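Local structure of alpha-toxin (Clostridium novyi, 2VK9) at residues Ser151-Ile155 with Asp176-Ile181. The protein is a large clostridial toxin whose catalytic part belongs to the TcdA/TcdB family and has a GT-A type glycosyltransferase fold. Sequence-based numbering, arbitrary orientation.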
loop_
_atom_site.group_PDB
_atom_site.type_symbol
_atom_site.label_atom_id
_atom_site.label_comp_id
_atom_site.label_asym_id
_atom_site.label_seq_id
_atom_site.Cartn_x
_atom_site.Cartn_y
_atom_site.Cartn_z
ATOM N N SER A 151 19.854 -8.482 -19.333
ATOM C CA SER A 151 19.365 -9.850 -19.508
ATOM C C SER A 151 18.557 -9.950 -20.789
ATOM O O SER A 151 18.564 -10.981 -21.456
ATOM C CB SER A 151 18.488 -10.259 -18.333
ATOM O OG SER A 151 17.411 -9.344 -18.179
ATOM N N SER A 152 17.846 -8.875 -21.112
ATOM C CA SER A 152 17.133 -8.775 -22.371
ATOM C C SER A 152 18.121 -8.976 -23.517
ATOM O O SER A 152 17.911 -9.823 -24.387
ATOM C CB SER A 152 16.442 -7.416 -22.490
ATOM O OG SER A 152 15.340 -7.329 -21.604
ATOM N N LYS A 153 19.206 -8.207 -23.493
ATOM C CA LYS A 153 20.261 -8.296 -24.489
ATOM C C LYS A 153 20.738 -9.741 -24.680
ATOM O O LYS A 153 20.729 -10.254 -25.796
ATOM C CB LYS A 153 21.429 -7.394 -24.087
ATOM C CG LYS A 153 22.368 -7.053 -25.221
ATOM C CD LYS A 153 23.489 -6.128 -24.784
ATOM C CE LYS A 153 24.455 -5.934 -25.933
ATOM N NZ LYS A 153 25.361 -4.785 -25.705
ATOM N N VAL A 154 21.120 -10.399 -23.589
ATOM C CA VAL A 154 21.723 -11.733 -23.667
ATOM C C VAL A 154 20.788 -12.745 -24.327
ATOM O O VAL A 154 21.232 -13.578 -25.121
ATOM C CB VAL A 154 22.227 -12.229 -22.280
ATOM C CG1 VAL A 154 22.612 -13.699 -22.315
ATOM C CG2 VAL A 154 23.419 -11.396 -21.825
ATOM N N ILE A 155 19.496 -12.644 -24.029
ATOM C CA ILE A 155 18.515 -13.604 -24.538
ATOM C C ILE A 155 18.071 -13.292 -25.973
ATOM O O ILE A 155 17.841 -14.216 -26.759
ATOM C CB ILE A 155 17.309 -13.779 -23.559
ATOM C CG1 ILE A 155 17.776 -14.416 -22.236
ATOM C CG2 ILE A 155 16.182 -14.623 -24.171
ATOM C CD1 ILE A 155 18.596 -15.723 -22.371
ATOM N N ASP A 176 12.451 -17.157 -20.689
ATOM C CA ASP A 176 13.893 -17.357 -20.791
ATOM C C ASP A 176 14.653 -16.240 -20.097
ATOM O O ASP A 176 15.668 -16.499 -19.445
ATOM C CB ASP A 176 14.339 -17.479 -22.260
ATOM C CG ASP A 176 14.256 -18.918 -22.793
ATOM O OD1 ASP A 176 14.880 -19.831 -22.193
ATOM O OD2 ASP A 176 13.581 -19.132 -23.827
ATOM N N ARG A 177 14.154 -15.009 -20.231
ATOM C CA ARG A 177 14.765 -13.852 -19.577
ATOM C C ARG A 177 14.739 -13.997 -18.059
ATOM O O ARG A 177 15.718 -13.659 -17.389
ATOM C CB ARG A 177 14.089 -12.546 -19.993
ATOM C CG ARG A 177 14.837 -11.313 -19.519
ATOM C CD ARG A 177 14.207 -10.027 -20.004
ATOM N NE ARG A 177 12.988 -9.681 -19.274
ATOM C CZ ARG A 177 12.306 -8.547 -19.442
ATOM N NH1 ARG A 177 12.717 -7.633 -20.312
ATOM N NH2 ARG A 177 11.208 -8.316 -18.738
ATOM N N MET A 178 13.628 -14.512 -17.527
ATOM C CA MET A 178 13.466 -14.700 -16.089
ATOM C C MET A 178 14.452 -15.710 -15.516
ATOM O O MET A 178 14.942 -15.536 -14.396
ATOM C CB MET A 178 12.034 -15.115 -15.750
ATOM C CG MET A 178 11.754 -15.291 -14.247
ATOM S SD MET A 178 11.814 -13.773 -13.257
ATOM C CE MET A 178 10.753 -12.730 -14.256
ATOM N N LYS A 179 14.735 -16.763 -16.279
ATOM C CA LYS A 179 15.692 -17.787 -15.854
ATOM C C LYS A 179 17.039 -17.135 -15.578
ATOM O O LYS A 179 17.747 -17.524 -14.652
ATOM C CB LYS A 179 15.860 -18.876 -16.925
ATOM C CG LYS A 179 14.635 -19.757 -17.171
ATOM C CD LYS A 179 14.991 -20.927 -18.100
ATOM C CE LYS A 179 13.754 -21.574 -18.752
ATOM N NZ LYS A 179 14.127 -22.392 -19.956
ATOM N N LEU A 180 17.367 -16.132 -16.387
ATOM C CA LEU A 180 18.631 -15.422 -16.287
ATOM C C LEU A 180 18.587 -14.329 -15.210
ATOM O O LEU A 180 19.547 -14.172 -14.440
ATOM C CB LEU A 180 19.004 -14.835 -17.650
ATOM C CG LEU A 180 20.427 -14.304 -17.841
ATOM C CD1 LEU A 180 21.445 -15.434 -17.767
ATOM C CD2 LEU A 180 20.547 -13.544 -19.155
ATOM N N ILE A 181 17.483 -13.579 -15.166
ATOM C CA ILE A 181 17.233 -12.605 -14.094
ATOM C C ILE A 181 17.325 -13.269 -12.721
ATOM O O ILE A 181 17.903 -12.702 -11.798
ATOM C CB ILE A 181 15.879 -11.878 -14.263
ATOM C CG1 ILE A 181 15.960 -10.890 -15.428
ATOM C CG2 ILE A 181 15.492 -11.141 -12.984
ATOM C CD1 ILE A 181 14.634 -10.255 -15.817
#
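S152 OG takes a hydrogen bond from R177 NH1 at 2.9 Å, and its hydroxyl is also hydrogen-bonded to the backbone carbonyl of I148 one turn earlier. The bond is moderately straight, with an N-H...O angle of 155°, and the serine oxygen lies at the edge of the guanidinium group, close to its plane. R177 reaches it by an extended start, CG anti to the backbone N, followed by a bend at chi3 (75°) that swings the guanidinium round. The other terminal nitrogen, NH2, bonds to the carbonyl oxygen of F464, so the same group also ties helix 173-195 to a loop distant in sequence.

Beside this bond S151 turns its hydroxyl back into its own helix, to the carbonyls of I147 and I148. Toward the other segment its OG meets only carbon atoms, in van der Waals contact: CG of the aliphatic stem of R177 (3.5 Å) and, at the same distance, CG1 of I181. S151 and R177 have the closest CA atoms of the pair, 6.1 Å apart. The axes of the two short segments pass at 9.2 Å, with 125° between their directions.

The rest of the contact is made by carbon atoms. A single methyl of L180, CD2, meets V154 CG1 at 3.8 Å, the two side chains crossing at about a right angle, and packs against I155 CG1 and S151 CA as well. I155 divides its branches: CG2 meets D176 CB at 3.9 Å, the side chains again at about a right angle, while CG1 meets R177 CA. D176 lends its CB alone, its carboxylate making a weak salt bridge with K179 of its own helix. Helices 140-157 and 173-195 of the catalytic domain are therefore joined by an apolar contact with one directed polar link beside it, and that link belongs to a small network, running from the I148 carbonyl through S152 and R177 to F464, that reaches a third part of the chain.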